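Local coordinates for uncharacterized protein (Candida albicans, PDB 5K04) that probably serves as the non-catalytic, helical-repeat subunit (MDM20) of the NatB complex, which acetylates the N-termini of proteins, at residues Y534-E539 against S591-V596; T511-L516 against V572-K577. All blocks are in the same frame, centred on the assembly; numbering follows the deposited sequence.

Contacts 1 and 2 draw on four helices: 506-521 and 525-537, which follow each other in the chain, and 571-584 and 591-601, which do likewise, so along the chain their segments alternate. Contact 2 ties helix 506-521 to helix 571-584; contact 1 joins the end of helix 525-537 and the start of the short helix after it to the start of helix 591-601. Their centres lie about 13 Å apart, and they meet directly where Leu535 CD1 packs 4.0 Å from Leu516 CD1 and Leu535 CD2 lies 4.1 Å from Val512 CG1. Contact 2 is buried, whereas contact 1 is partly exposed and charged. The other protein chain of the assembly touches neither contact.

Contact 1: residues Y534-E539 against S591-V596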
ATOM      1  N   TYR A 534     -10.165  -8.433 -18.486  1.00 45.68           N
ATOM      2  CA  TYR A 534      -9.997  -7.313 -17.556  1.00 40.70           C
ATOM      3  C   TYR A 534      -9.601  -6.035 -18.293  1.00 42.21           C
ATOM      4  O   TYR A 534     -10.102  -4.948 -17.982  1.00 30.45           O
ATOM      5  CB  TYR A 534      -8.946  -7.662 -16.495  1.00 44.56           C
ATOM      6  CG  TYR A 534      -8.588  -6.498 -15.595  1.00 53.72           C
ATOM      7  CD1 TYR A 534      -9.373  -6.176 -14.489  1.00 62.23           C
ATOM      8  CD2 TYR A 534      -7.479  -5.709 -15.849  1.00 47.17           C
ATOM      9  CE1 TYR A 534      -9.065  -5.100 -13.665  1.00 60.38           C
ATOM     10  CE2 TYR A 534      -7.165  -4.633 -15.028  1.00 57.30           C
ATOM     11  CZ  TYR A 534      -7.959  -4.330 -13.940  1.00 56.94           C
ATOM     12  OH  TYR A 534      -7.643  -3.266 -13.125  1.00 50.32           O
ATOM     13  N   LEU A 535      -8.691  -6.145 -19.268  1.00 51.05           N
ATOM     14  CA  LEU A 535      -8.211  -4.955 -19.973  1.00 47.72           C
ATOM     15  C   LEU A 535      -9.336  -4.269 -20.747  1.00 45.28           C
ATOM     16  O   LEU A 535      -9.491  -3.046 -20.686  1.00 37.04           O
ATOM     17  CB  LEU A 535      -7.071  -5.328 -20.922  1.00 43.16           C
ATOM     18  CG  LEU A 535      -5.797  -5.977 -20.375  1.00 45.91           C
ATOM     19  CD1 LEU A 535      -4.832  -6.263 -21.520  1.00 42.44           C
ATOM     20  CD2 LEU A 535      -5.154  -5.108 -19.353  1.00 48.91           C
ATOM     21  N   LYS A 536     -10.114  -5.044 -21.506  1.00 52.44           N
ATOM     22  CA  LYS A 536     -11.207  -4.481 -22.293  1.00 51.29           C
ATOM     23  C   LYS A 536     -12.338  -3.978 -21.408  1.00 52.65           C
ATOM     24  O   LYS A 536     -13.100  -3.100 -21.822  1.00 50.59           O
ATOM     25  CB  LYS A 536     -11.723  -5.525 -23.280  1.00 51.02           C
ATOM     26  CG  LYS A 536     -10.617  -6.366 -23.933  1.00 55.69           C
ATOM     27  CD  LYS A 536      -9.593  -5.509 -24.706  1.00 54.55           C
ATOM     28  CE  LYS A 536     -10.195  -4.937 -25.986  1.00 50.68           C
ATOM     29  NZ  LYS A 536      -9.431  -3.778 -26.503  1.00 49.83           N
ATOM     30  N   THR A 537     -12.440  -4.504 -20.185  1.00 58.09           N
ATOM     31  CA  THR A 537     -13.397  -4.002 -19.204  1.00 54.82           C
ATOM     32  C   THR A 537     -12.952  -2.672 -18.580  1.00 53.46           C
ATOM     33  O   THR A 537     -13.796  -1.850 -18.208  1.00 45.58           O
ATOM     34  CB  THR A 537     -13.602  -5.074 -18.126  1.00 52.42           C
ATOM     35  OG1 THR A 537     -14.175  -6.241 -18.728  1.00 50.21           O
ATOM     36  CG2 THR A 537     -14.528  -4.581 -17.022  1.00 63.45           C
ATOM     37  N   ASN A 538     -11.647  -2.430 -18.459  1.00 51.95           N
ATOM     38  CA  ASN A 538     -11.150  -1.306 -17.672  1.00 46.62           C
ATOM     39  C   ASN A 538     -10.237  -0.420 -18.483  1.00 42.36           C
ATOM     40  O   ASN A 538      -9.268   0.147 -17.964  1.00 34.71           O
ATOM     41  CB  ASN A 538     -10.437  -1.794 -16.421  1.00 43.68           C
ATOM     42  CG  ASN A 538     -11.380  -2.447 -15.475  1.00 51.01           C
ATOM     43  OD1 ASN A 538     -12.113  -1.772 -14.753  1.00 46.98           O
ATOM     44  ND2 ASN A 538     -11.418  -3.777 -15.504  1.00 57.18           N
ATOM     45  N   GLU A 539     -10.562  -0.261 -19.766  1.00 47.63           N
ATOM     46  CA  GLU A 539      -9.746   0.565 -20.644  1.00 48.96           C
ATOM     47  C   GLU A 539      -9.525   1.956 -20.069  1.00 47.91           C
ATOM     48  O   GLU A 539      -8.416   2.499 -20.154  1.00 36.09           O
ATOM     49  CB  GLU A 539     -10.402   0.663 -22.010  1.00 49.94           C
ATOM     50  CG  GLU A 539      -9.528   1.318 -23.037  1.00 61.40           C
ATOM     51  CD  GLU A 539     -10.165   1.307 -24.397  1.00 52.97           C
ATOM     52  OE1 GLU A 539     -10.571   2.389 -24.859  1.00 49.68           O
ATOM     53  OE2 GLU A 539     -10.264   0.210 -24.982  1.00 43.46           O
ATOM     54  N   SER A 591      -7.659   2.434 -33.241  1.00 58.48           N
ATOM     55  CA  SER A 591      -7.005   3.707 -33.521  1.00 57.86           C
ATOM     56  C   SER A 591      -6.915   4.584 -32.278  1.00 56.17           C
ATOM     57  O   SER A 591      -5.893   5.240 -32.042  1.00 49.78           O
ATOM     58  CB  SER A 591      -7.756   4.418 -34.641  1.00 61.63           C
ATOM     59  OG  SER A 591      -7.616   3.672 -35.841  1.00 65.67           O
ATOM     60  N   ARG A 592      -7.980   4.615 -31.479  1.00 58.32           N
ATOM     61  CA  ARG A 592      -7.965   5.367 -30.229  1.00 53.28           C
ATOM     62  C   ARG A 592      -6.880   4.852 -29.281  1.00 47.43           C
ATOM     63  O   ARG A 592      -6.193   5.639 -28.619  1.00 41.46           O
ATOM     64  CB  ARG A 592      -9.354   5.282 -29.594  1.00 60.85           C
ATOM     65  CG  ARG A 592      -9.536   5.894 -28.208  1.00 74.53           C
ATOM     66  CD  ARG A 592     -10.856   5.400 -27.594  1.00 84.79           C
ATOM     67  NE  ARG A 592     -10.822   3.970 -27.263  1.00 99.54           N
ATOM     68  CZ  ARG A 592     -11.327   2.987 -28.015  1.00107.06           C
ATOM     69  NH1 ARG A 592     -11.930   3.259 -29.170  1.00113.09           N
ATOM     70  NH2 ARG A 592     -11.229   1.719 -27.610  1.00102.71           N
ATOM     71  N   LEU A 593      -6.714   3.533 -29.196  1.00 55.76           N
ATOM     72  CA  LEU A 593      -5.688   2.985 -28.313  1.00 55.07           C
ATOM     73  C   LEU A 593      -4.285   3.239 -28.853  1.00 53.05           C
ATOM     74  O   LEU A 593      -3.349   3.455 -28.079  1.00 28.88           O
ATOM     75  CB  LEU A 593      -5.925   1.493 -28.115  1.00 47.65           C
ATOM     76  CG  LEU A 593      -7.189   1.137 -27.345  1.00 57.30           C
ATOM     77  CD1 LEU A 593      -7.308  -0.377 -27.238  1.00 52.04           C
ATOM     78  CD2 LEU A 593      -7.172   1.801 -25.975  1.00 59.94           C
ATOM     79  N   LEU A 594      -4.123   3.219 -30.181  1.00 54.98           N
ATOM     80  CA  LEU A 594      -2.823   3.489 -30.781  1.00 51.79           C
ATOM     81  C   LEU A 594      -2.423   4.949 -30.625  1.00 50.75           C
ATOM     82  O   LEU A 594      -1.233   5.258 -30.524  1.00 42.77           O
ATOM     83  CB  LEU A 594      -2.851   3.087 -32.251  1.00 45.24           C
ATOM     84  CG  LEU A 594      -2.638   1.587 -32.456  1.00 47.13           C
ATOM     85  CD1 LEU A 594      -2.883   1.231 -33.885  1.00 47.79           C
ATOM     86  CD2 LEU A 594      -1.221   1.168 -32.026  1.00 40.04           C
ATOM     87  N   LYS A 595      -3.399   5.856 -30.604  1.00 57.03           N
ATOM     88  CA  LYS A 595      -3.102   7.256 -30.336  1.00 52.61           C
ATOM     89  C   LYS A 595      -2.584   7.441 -28.915  1.00 49.12           C
ATOM     90  O   LYS A 595      -1.610   8.169 -28.691  1.00 42.88           O
ATOM     91  CB  LYS A 595      -4.348   8.105 -30.585  1.00 54.48           C
ATOM     92  CG  LYS A 595      -4.691   8.256 -32.070  1.00 66.11           C
ATOM     93  CD  LYS A 595      -6.043   8.931 -32.248  1.00 73.08           C
ATOM     94  CE  LYS A 595      -6.514   8.857 -33.687  1.00 81.30           C
ATOM     95  NZ  LYS A 595      -7.856   9.492 -33.841  1.00 88.30           N
ATOM     96  N   VAL A 596      -3.212   6.780 -27.943  1.00 50.77           N
ATOM     97  CA  VAL A 596      -2.682   6.805 -26.584  1.00 45.40           C
ATOM     98  C   VAL A 596      -1.274   6.221 -26.562  1.00 47.66           C
ATOM     99  O   VAL A 596      -0.350   6.801 -25.977  1.00 39.78           O
ATOM    100  CB  VAL A 596      -3.632   6.056 -25.630  1.00 43.89           C
ATOM    101  CG1 VAL A 596      -3.031   5.951 -24.255  1.00 45.46           C
ATOM    102  CG2 VAL A 596      -4.979   6.769 -25.566  1.00 37.93           C
TER
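Glu539 and Arg592 reach toward each other from opposite directions and close a side-on salt bridge. OE1 of Glu539 is the doubly gripped atom: it accepts from Arg592 NE at 2.9 Å, and also from Arg592 NH2 at 2.9 Å. Because OE1 sits between these two donors, both bonds are bent. The bond to the second oxygen is straighter, with an N-H...acceptor angle of 155° from Arg592 NH2 to the syn lone pair of Glu539 OE2, 3.2 Å apart. NH2 is thus shared by both oxygens, and the carboxylate lies almost coplanar with the guanidinium, the planes 14° apart. With CG anti to the backbone N (chi1 -171°), the extended Glu539 chain spans the gap between the segments.

The bridge joins the turn after helix 525-537, where Glu539 begins the next short helix, to helix 591-601 in an all-helical array, consistent with the TPR clan of the family. Beside the ion pair, Leu593 CD2 packs against Glu539 CD at 3.4 Å. Leu593 CD1 meets the Lys536 ammonium, NZ, at 4.1 Å; that group finds its polar partners in Glu586, by a salt bridge, and in the carbonyl O of Ser582. At the helix end, Asn538 ND2 donates to Tyr534 O (3.0 Å), with ND2 lying over one face of the Tyr534 ring, toward its rim.

Contact 2: residues T511-L516 against V572-K577; sequences TVAKIL and VATKLK
Lys577, whose CB rests against Ala513, carries an ammonium group that two residues of helix 661-682 grip: Asn668 OD1 accepts a hydrogen bond from NZ, and Glu671 OE1 forms a salt bridge with it. The side chain therefore serves two neighbours. Its root points at helix 506-521, with CB 4.3 Å from Ala513 CB, while bends at chi2 (-56°) and chi4 (66°) turn the charged end away to its polar partners.

The other half of the contact is Thr574. Its methyl CG2, anti to the backbone N, comes within 4.2 Å of Ala513 CB. The same rotation sets OG1 beside the backbone N, where the hydroxyl bonds to the carbonyl O of Asn570, four residues back, just ahead of helix 571-584. The polar branch is thereby satisfied locally and the methyl branch is left to do the packing.

Ala513 accordingly fits its single methyl between residues one turn apart, Thr574 and Lys577, and the two helices come near enough for the CA atoms of Ala513 and Thr574 to lie 6.2 Å apart. Segments 511-516 and 572-577 run in broadly the same direction as layers of an all-helical array, consistent with the TPR clan of the family. Leu578, a residue further on, adds its side chain against Val512, Ala513 and Leu516.

No hydrogen bond or ion pair spans the two segments. Cohesion here thus comes from van der Waals contact among small aliphatic groups, while the ammonium of Lys577 and the hydroxyl of Thr574, both on buried residues, are satisfied by partners outside the two segments.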
ATOM      1  N   THR A 511       1.219  -6.226 -11.914  1.00 45.77           N
ATOM      2  CA  THR A 511       0.792  -7.603 -11.682  1.00 38.76           C
ATOM      3  C   THR A 511       0.094  -8.179 -12.912  1.00 38.11           C
ATOM      4  O   THR A 511       0.382  -9.310 -13.318  1.00 28.85           O
ATOM      5  CB  THR A 511      -0.117  -7.655 -10.439  1.00 31.09           C
ATOM      6  OG1 THR A 511       0.635  -7.314  -9.265  1.00 21.77           O
ATOM      7  CG2 THR A 511      -0.712  -9.023 -10.258  1.00 31.92           C
ATOM      8  N   VAL A 512      -0.801  -7.398 -13.539  1.00 45.75           N
ATOM      9  CA  VAL A 512      -1.488  -7.853 -14.750  1.00 41.96           C
ATOM     10  C   VAL A 512      -0.508  -7.965 -15.914  1.00 39.02           C
ATOM     11  O   VAL A 512      -0.506  -8.965 -16.643  1.00 23.99           O
ATOM     12  CB  VAL A 512      -2.670  -6.917 -15.092  1.00 42.34           C
ATOM     13  CG1 VAL A 512      -3.311  -7.291 -16.438  1.00 34.32           C
ATOM     14  CG2 VAL A 512      -3.743  -6.930 -13.983  1.00 33.73           C
ATOM     15  N   ALA A 513       0.360  -6.956 -16.088  1.00 42.18           N
ATOM     16  CA  ALA A 513       1.352  -6.993 -17.167  1.00 38.66           C
ATOM     17  C   ALA A 513       2.259  -8.212 -17.047  1.00 39.19           C
ATOM     18  O   ALA A 513       2.579  -8.862 -18.050  1.00 27.17           O
ATOM     19  CB  ALA A 513       2.195  -5.720 -17.143  1.00 31.64           C
ATOM     20  N   LYS A 514       2.667  -8.535 -15.815  1.00 43.93           N
ATOM     21  CA  LYS A 514       3.571  -9.650 -15.562  1.00 47.09           C
ATOM     22  C   LYS A 514       2.894 -10.993 -15.827  1.00 41.97           C
ATOM     23  O   LYS A 514       3.514 -11.915 -16.368  1.00 31.64           O
ATOM     24  CB  LYS A 514       4.070  -9.564 -14.123  1.00 42.48           C
ATOM     25  CG  LYS A 514       5.237 -10.452 -13.831  1.00 54.74           C
ATOM     26  CD  LYS A 514       6.547  -9.822 -14.288  1.00 49.74           C
ATOM     27  CE  LYS A 514       7.707 -10.664 -13.762  1.00 45.20           C
ATOM     28  NZ  LYS A 514       9.020 -10.099 -14.129  1.00 49.07           N
ATOM     29  N   ILE A 515       1.624 -11.122 -15.447  1.00 44.18           N
ATOM     30  CA  ILE A 515       0.867 -12.333 -15.748  1.00 42.66           C
ATOM     31  C   ILE A 515       0.762 -12.539 -17.251  1.00 38.51           C
ATOM     32  O   ILE A 515       0.927 -13.661 -17.762  1.00 26.48           O
ATOM     33  CB  ILE A 515      -0.524 -12.254 -15.099  1.00 40.49           C
ATOM     34  CG1 ILE A 515      -0.402 -12.442 -13.582  1.00 39.40           C
ATOM     35  CG2 ILE A 515      -1.486 -13.261 -15.759  1.00 33.47           C
ATOM     36  CD1 ILE A 515      -1.627 -11.954 -12.828  1.00 44.88           C
ATOM     37  N   LEU A 516       0.439 -11.471 -17.978  1.00 41.09           N
ATOM     38  CA  LEU A 516       0.303 -11.574 -19.424  1.00 38.75           C
ATOM     39  C   LEU A 516       1.622 -11.992 -20.060  1.00 34.38           C
ATOM     40  O   LEU A 516       1.666 -12.916 -20.873  1.00 26.24           O
ATOM     41  CB  LEU A 516      -0.182 -10.239 -19.982  1.00 38.04           C
ATOM     42  CG  LEU A 516      -1.626  -9.903 -19.615  1.00 35.97           C
ATOM     43  CD1 LEU A 516      -1.943  -8.430 -19.890  1.00 36.55           C
ATOM     44  CD2 LEU A 516      -2.539 -10.828 -20.393  1.00 30.68           C
ATOM     45  N   VAL A 572       6.357   3.252 -17.238  1.00 44.26           N
ATOM     46  CA  VAL A 572       5.746   3.551 -18.528  1.00 46.46           C
ATOM     47  C   VAL A 572       5.626   2.293 -19.387  1.00 40.07           C
ATOM     48  O   VAL A 572       4.646   2.119 -20.116  1.00 26.43           O
ATOM     49  CB  VAL A 572       6.537   4.658 -19.234  1.00 49.19           C
ATOM     50  CG1 VAL A 572       6.044   4.819 -20.651  1.00 53.67           C
ATOM     51  CG2 VAL A 572       6.371   5.979 -18.450  1.00 38.55           C
ATOM     52  N   ALA A 573       6.603   1.384 -19.299  1.00 46.18           N
ATOM     53  CA  ALA A 573       6.517   0.145 -20.066  1.00 42.54           C
ATOM     54  C   ALA A 573       5.324  -0.694 -19.618  1.00 38.29           C
ATOM     55  O   ALA A 573       4.634  -1.301 -20.443  1.00 33.69           O
ATOM     56  CB  ALA A 573       7.825  -0.637 -19.928  1.00 34.15           C
ATOM     57  N   THR A 574       5.064  -0.727 -18.311  1.00 38.37           N
ATOM     58  CA  THR A 574       3.892  -1.419 -17.778  1.00 36.37           C
ATOM     59  C   THR A 574       2.619  -0.947 -18.464  1.00 39.43           C
ATOM     60  O   THR A 574       1.814  -1.758 -18.925  1.00 26.31           O
ATOM     61  CB  THR A 574       3.807  -1.174 -16.270  1.00 30.78           C
ATOM     62  OG1 THR A 574       4.972  -1.716 -15.648  1.00 24.61           O
ATOM     63  CG2 THR A 574       2.565  -1.808 -15.670  1.00 38.18           C
ATOM     64  N   LYS A 575       2.435   0.375 -18.565  1.00 40.52           N
ATOM     65  CA  LYS A 575       1.247   0.882 -19.243  1.00 41.40           C
ATOM     66  C   LYS A 575       1.226   0.471 -20.713  1.00 39.01           C
ATOM     67  O   LYS A 575       0.177   0.087 -21.246  1.00 29.29           O
ATOM     68  CB  LYS A 575       1.175   2.402 -19.110  1.00 36.95           C
ATOM     69  CG  LYS A 575      -0.043   2.984 -19.838  1.00 42.10           C
ATOM     70  CD  LYS A 575      -0.198   4.482 -19.615  1.00 47.88           C
ATOM     71  CE  LYS A 575      -0.593   4.797 -18.179  1.00 59.00           C
ATOM     72  NZ  LYS A 575      -1.041   6.213 -18.026  1.00 67.81           N
ATOM     73  N   LEU A 576       2.387   0.526 -21.377  1.00 41.87           N
ATOM     74  CA  LEU A 576       2.447   0.221 -22.800  1.00 41.87           C
ATOM     75  C   LEU A 576       2.195  -1.254 -23.057  1.00 39.09           C
ATOM     76  O   LEU A 576       1.560  -1.613 -24.059  1.00 29.47           O
ATOM     77  CB  LEU A 576       3.802   0.646 -23.364  1.00 34.41           C
ATOM     78  CG  LEU A 576       4.017   2.158 -23.467  1.00 40.99           C
ATOM     79  CD1 LEU A 576       5.487   2.482 -23.793  1.00 40.53           C
ATOM     80  CD2 LEU A 576       3.081   2.727 -24.518  1.00 39.09           C
ATOM     81  N   LYS A 577       2.706  -2.120 -22.175  1.00 42.99           N
ATOM     82  CA  LYS A 577       2.425  -3.545 -22.285  1.00 44.61           C
ATOM     83  C   LYS A 577       0.926  -3.790 -22.275  1.00 38.94           C
ATOM     84  O   LYS A 577       0.405  -4.556 -23.091  1.00 30.12           O
ATOM     85  CB  LYS A 577       3.099  -4.313 -21.146  1.00 42.46           C
ATOM     86  CG  LYS A 577       4.626  -4.335 -21.217  1.00 48.39           C
ATOM     87  CD  LYS A 577       5.138  -4.892 -22.539  1.00 47.23           C
ATOM     88  CE  LYS A 577       6.648  -5.133 -22.496  1.00 49.50           C
ATOM     89  NZ  LYS A 577       7.082  -6.225 -21.536  1.00 43.36           N
TER